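Long-range contacts in Rab3 interacting molecule variant 2 (PDB 4TS6), which probably helps to organise the presynaptic active zone and neurotransmitter release, and is represented here by its C2A domain: residues A[9-14]-A[126-131]; A[14-19]-A[118-123]. One frame throughout, in Å; residues are numbered along the deposited sequence.

Interaction 1 (A[9-14]-A[126-131]); sequences EGRLQL and AEWYQL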
# COMPACT_ATOMS: atom_id res chain seq x y z
N GLU A 9 5.21 9.11 10.77
CA GLU A 9 4.57 8.34 11.84
C GLU A 9 3.29 7.65 11.37
O GLU A 9 2.66 8.09 10.40
CB GLU A 9 4.28 9.23 13.05
CG GLU A 9 3.80 10.62 12.70
CD GLU A 9 3.41 11.42 13.92
OE1 GLU A 9 4.03 12.47 14.18
OE2 GLU A 9 2.47 11.00 14.63
N GLY A 10 2.91 6.58 12.05
CA GLY A 10 1.75 5.80 11.63
C GLY A 10 2.14 4.45 11.05
O GLY A 10 3.31 4.19 10.77
N ARG A 11 1.14 3.59 10.86
CA ARG A 11 1.40 2.25 10.37
C ARG A 11 0.24 1.77 9.51
O ARG A 11 -0.88 2.32 9.58
CB ARG A 11 1.64 1.29 11.54
CG ARG A 11 0.65 1.47 12.65
CD ARG A 11 0.95 0.58 13.86
NE ARG A 11 -0.09 0.73 14.87
CZ ARG A 11 -0.26 1.81 15.62
NH1 ARG A 11 0.54 2.85 15.48
NH2 ARG A 11 -1.25 1.85 16.51
N LEU A 12 0.50 0.76 8.69
CA LEU A 12 -0.42 0.31 7.68
C LEU A 12 -0.71 -1.17 7.92
O LEU A 12 0.20 -1.90 8.30
CB LEU A 12 0.23 0.49 6.31
CG LEU A 12 -0.49 -0.08 5.09
CD1 LEU A 12 -1.71 0.76 4.78
CD2 LEU A 12 0.45 -0.10 3.91
N GLN A 13 -1.94 -1.60 7.70
CA GLN A 13 -2.30 -3.02 7.87
C GLN A 13 -2.53 -3.62 6.49
O GLN A 13 -3.40 -3.17 5.75
CB GLN A 13 -3.56 -3.17 8.71
CG GLN A 13 -3.97 -4.63 8.96
CD GLN A 13 -5.15 -4.75 9.90
OE1 GLN A 13 -6.13 -4.01 9.78
NE2 GLN A 13 -5.07 -5.67 10.84
N LEU A 14 -1.74 -4.64 6.15
CA LEU A 14 -1.76 -5.22 4.80
C LEU A 14 -1.94 -6.72 4.91
O LEU A 14 -1.44 -7.32 5.85
CB LEU A 14 -0.40 -5.02 4.12
CG LEU A 14 0.10 -3.68 3.63
CD1 LEU A 14 1.51 -3.83 3.10
CD2 LEU A 14 -0.81 -3.17 2.54
N ALA A 126 -3.23 -10.79 8.02
CA ALA A 126 -3.13 -9.35 8.22
C ALA A 126 -1.91 -9.05 9.07
O ALA A 126 -1.70 -9.69 10.10
CB ALA A 126 -4.37 -8.82 8.88
N GLU A 127 -1.08 -8.11 8.63
CA GLU A 127 0.12 -7.73 9.38
C GLU A 127 0.24 -6.22 9.42
O GLU A 127 -0.28 -5.54 8.55
CB GLU A 127 1.36 -8.32 8.70
CG GLU A 127 1.42 -9.83 8.70
CD GLU A 127 2.75 -10.34 8.16
OE1 GLU A 127 3.62 -9.50 7.84
OE2 GLU A 127 2.93 -11.58 8.07
N TRP A 128 0.93 -5.69 10.43
CA TRP A 128 1.12 -4.25 10.53
C TRP A 128 2.54 -3.83 10.20
O TRP A 128 3.50 -4.44 10.66
CB TRP A 128 0.77 -3.77 11.93
CG TRP A 128 -0.68 -3.84 12.25
CD1 TRP A 128 -1.36 -4.89 12.81
CD2 TRP A 128 -1.65 -2.80 12.06
NE1 TRP A 128 -2.69 -4.57 12.96
CE2 TRP A 128 -2.89 -3.28 12.52
CE3 TRP A 128 -1.58 -1.50 11.53
CZ2 TRP A 128 -4.06 -2.52 12.46
CZ3 TRP A 128 -2.75 -0.74 11.48
CH2 TRP A 128 -3.96 -1.25 11.95
N TYR A 129 2.67 -2.78 9.39
CA TYR A 129 3.98 -2.31 8.97
C TYR A 129 4.15 -0.83 9.29
O TYR A 129 3.28 -0.01 8.97
CB TYR A 129 4.13 -2.50 7.46
CG TYR A 129 4.06 -3.95 7.04
CD1 TYR A 129 2.85 -4.56 6.77
CD2 TYR A 129 5.22 -4.70 6.91
CE1 TYR A 129 2.79 -5.89 6.38
CE2 TYR A 129 5.17 -6.02 6.52
CZ TYR A 129 3.96 -6.61 6.25
OH TYR A 129 3.92 -7.93 5.86
N GLN A 130 5.28 -0.51 9.88
CA GLN A 130 5.59 0.87 10.26
C GLN A 130 5.81 1.68 8.99
O GLN A 130 6.55 1.25 8.11
CB GLN A 130 6.87 0.88 11.10
CG GLN A 130 7.07 2.15 11.87
CD GLN A 130 5.99 2.34 12.92
OE1 GLN A 130 5.51 1.38 13.52
NE2 GLN A 130 5.58 3.59 13.12
N LEU A 131 5.15 2.82 8.87
CA LEU A 131 5.40 3.67 7.69
C LEU A 131 6.82 4.21 7.80
O LEU A 131 7.28 4.55 8.89
CB LEU A 131 4.39 4.82 7.62
CG LEU A 131 2.96 4.46 7.21
CD1 LEU A 131 2.08 5.71 7.19
CD2 LEU A 131 2.94 3.83 5.84
O HOH W 1 1.29 -8.89 5.10
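Residues 9-14 and 126-131 run antiparallel at the edge of a sheet, and on one side of it Gln13 crosses obliquely over the indole of Trp128. With CG anti to its backbone N (chi1 -179°) and the chain extended beyond, Gln13 is carried across the ring system. Gln13 CB sits almost straight above the six-membered ring of Trp128, 3.6 Å from the centroid, a CH-pi contact over the face. Gln13 CG comes next, 4.0 Å from Trp128 CE2 and also near the carbonyl O of Glu127. Gln13 CD follows at 3.6 Å from Trp128 CZ2, the amide stacked on the indole with the planes 28° apart. OE1 keeps over CZ2, whereas Gln13 NE2 reaches Trp128 NE1 at 3.4 Å; both are donors, so this is stacking and no hydrogen bond. NE2 also brushes the methyl of Ala126. Arg11 adds its aliphatic part to the same indole, Arg11 CG lying 3.9 Å from Trp128 CE3. Five backbone hydrogen bonds hold the segments together: one from Leu131 N to Gly10 O, and a reciprocal pair each for Leu12 with Tyr129 and Leu14 with Glu127. The Tyr129 N to Leu12 O bond, 2.8 Å, runs nearly along the C=O axis. The five bonds pair the first strand of the C2 beta sandwich with its last, so both chain ends lie side by side. The opposite side of the sheet, carrying Leu12, Leu14 and Tyr129, turns to the second sheet: Tyr129 packs on Val113 and Ile115, and Leu12 on Val96. Leu14 CD1 meets Tyr129 CD1 at 4.0 Å, the side chains crossing near a right angle. Tyr129 OH hydrogen-bonds His120 NE2 and, 2.9 Å away, a water that donates to Leu14 O.

Interaction 2 (A[14-19]-A[118-123]); sequences LKLGYD and AHHILD
Apolar contacts carry most of the meeting of strand residues 14-19 with the loop 118-123, and Leu122 is at their centre. Its two methyls divide the work: Leu122 CD2 presses on Leu16 CB at 3.6 Å, and Leu122 CD1 lies 3.9 Å from Tyr18 CB. Leu16 and Leu122 cross obliquely, each with CG anti to its carbonyl carbon. Leu16 CD1 also stands over the face of the His120 imidazole, 4.2 Å from the ring centroid and almost on the normal, a CH-pi contact. Arg86 and Leu89 touch Leu122 from a neighbouring loop. In the C2 sandwich this loop joins the seventh strand, 108-116, to the eighth, 123-130, at the end away from the loops that bind calcium in many C2 domains. Among the polar contacts, the backbone bond from Tyr18 N to Leu122 O is weak, 3.4 Å long and bent. Leu122 CA makes a CA-H...O contact with Leu16 O at 3.3 Å. The firmer bond lies within the loop: Leu122 N donates to His120 ND1 at 3.0 Å, arriving in the ring plane. Since ND1 accepts there, it carries no proton, consistent with a neutral imidazole, while the other nitrogen, NE2, is hydrogen-bonded to Tyr129 OH. Held at both nitrogens, the ring is set in its rotation with one face toward the Leu16 methyl. Leu122 adopts positive backbone angles (phi 62°, psi 57°), a left-handed kink just before the chain enters the last strand. The Tyr18 hydroxyl, at the far end of its side chain, hydrogen-bonds Leu84 O.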
# COMPACT_ATOMS: atom_id res chain seq x y z
N LEU A 14 -1.74 -4.64 6.15
CA LEU A 14 -1.76 -5.22 4.80
C LEU A 14 -1.94 -6.72 4.91
O LEU A 14 -1.44 -7.32 5.85
CB LEU A 14 -0.40 -5.02 4.12
CG LEU A 14 0.10 -3.68 3.63
CD1 LEU A 14 1.51 -3.83 3.10
CD2 LEU A 14 -0.81 -3.17 2.54
N LYS A 15 -2.61 -7.33 3.93
CA LYS A 15 -2.63 -8.79 3.78
C LYS A 15 -2.03 -9.12 2.43
O LYS A 15 -2.39 -8.51 1.43
CB LYS A 15 -4.06 -9.34 3.84
CG LYS A 15 -4.79 -9.04 5.13
CD LYS A 15 -6.29 -9.31 5.01
CE LYS A 15 -6.59 -10.79 4.85
NZ LYS A 15 -8.02 -11.05 4.52
N LEU A 16 -1.10 -10.06 2.40
CA LEU A 16 -0.49 -10.49 1.15
C LEU A 16 -0.69 -11.98 0.99
O LEU A 16 -0.32 -12.74 1.87
CB LEU A 16 1.01 -10.18 1.14
CG LEU A 16 1.44 -8.72 1.23
CD1 LEU A 16 2.93 -8.62 0.98
CD2 LEU A 16 0.67 -7.86 0.24
N GLY A 17 -1.29 -12.39 -0.13
CA GLY A 17 -1.48 -13.80 -0.43
C GLY A 17 -0.92 -14.12 -1.80
O GLY A 17 -0.83 -13.24 -2.66
N TYR A 18 -0.52 -15.37 -2.01
CA TYR A 18 -0.17 -15.79 -3.36
C TYR A 18 -0.93 -17.05 -3.70
O TYR A 18 -0.87 -18.03 -2.96
CB TYR A 18 1.34 -16.03 -3.53
CG TYR A 18 1.62 -16.60 -4.90
CD1 TYR A 18 1.61 -15.79 -6.02
CD2 TYR A 18 1.84 -17.96 -5.07
CE1 TYR A 18 1.84 -16.32 -7.28
CE2 TYR A 18 2.06 -18.49 -6.32
CZ TYR A 18 2.05 -17.67 -7.42
OH TYR A 18 2.27 -18.20 -8.67
N ASP A 19 -1.66 -17.04 -4.81
CA ASP A 19 -2.41 -18.22 -5.23
C ASP A 19 -1.79 -18.90 -6.45
O ASP A 19 -1.88 -18.38 -7.57
CB ASP A 19 -3.87 -17.82 -5.52
CG ASP A 19 -4.72 -18.99 -5.96
OD1 ASP A 19 -4.27 -20.16 -5.85
OD2 ASP A 19 -5.86 -18.74 -6.40
N ALA A 118 10.65 -11.80 -1.79
CA ALA A 118 11.42 -13.03 -1.78
C ALA A 118 11.43 -13.64 -0.38
O ALA A 118 11.49 -14.87 -0.23
CB ALA A 118 12.84 -12.76 -2.26
N HIS A 119 11.33 -12.79 0.64
CA HIS A 119 11.41 -13.23 2.03
C HIS A 119 10.07 -13.20 2.77
O HIS A 119 10.03 -13.35 4.00
CB HIS A 119 12.46 -12.40 2.78
CG HIS A 119 13.81 -12.43 2.13
ND1 HIS A 119 14.51 -13.60 1.93
CD2 HIS A 119 14.59 -11.44 1.63
CE1 HIS A 119 15.66 -13.33 1.34
NE2 HIS A 119 15.73 -12.02 1.14
N HIS A 120 8.97 -13.03 2.03
CA HIS A 120 7.64 -13.05 2.64
C HIS A 120 6.91 -14.40 2.46
O HIS A 120 7.09 -15.08 1.45
CB HIS A 120 6.77 -11.91 2.09
CG HIS A 120 5.70 -11.46 3.03
ND1 HIS A 120 4.56 -12.20 3.27
CD2 HIS A 120 5.60 -10.35 3.80
CE1 HIS A 120 3.80 -11.56 4.14
NE2 HIS A 120 4.41 -10.43 4.47
N ILE A 121 6.10 -14.77 3.45
CA ILE A 121 5.40 -16.06 3.47
C ILE A 121 4.17 -16.06 2.57
O ILE A 121 3.82 -17.09 1.99
CB ILE A 121 5.00 -16.48 4.92
CG1 ILE A 121 4.38 -17.88 4.94
CG2 ILE A 121 4.06 -15.46 5.55
CD1 ILE A 121 3.80 -18.30 6.29
N LEU A 122 3.51 -14.91 2.47
CA LEU A 122 2.36 -14.72 1.58
C LEU A 122 1.17 -15.63 1.91
O LEU A 122 0.69 -16.37 1.05
CB LEU A 122 2.78 -14.87 0.11
CG LEU A 122 3.89 -13.91 -0.32
CD1 LEU A 122 4.26 -14.14 -1.76
CD2 LEU A 122 3.49 -12.47 -0.11
N ASP A 123 0.69 -15.54 3.15
CA ASP A 123 -0.38 -16.42 3.62
C ASP A 123 -1.69 -15.68 3.89
O ASP A 123 -2.58 -16.21 4.56
CB ASP A 123 0.06 -17.15 4.89
CG ASP A 123 0.58 -16.21 5.96
OD1 ASP A 123 0.49 -14.97 5.79
OD2 ASP A 123 1.07 -16.71 6.99

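Overall arrangement
From the N terminus the chain enters strand 11-19, whose first half serves interaction 1 and whose second half serves interaction 2, with Leu14 common to both. It then builds the six strands between 24 and 116 before the loop 118-123 returns to residues 14-19, closing interaction 2. A few residues later, strand 123-130 closes interaction 1, the wider loop, so interaction 2 is nested inside it. Interaction 1 seals the first strand against the last; interaction 2 fastens the connection from strand 108-116 of the other sheet to the same first strand. The side chains of Tyr129 and His120 connect the two contacts, whose centres are about 15 Å apart.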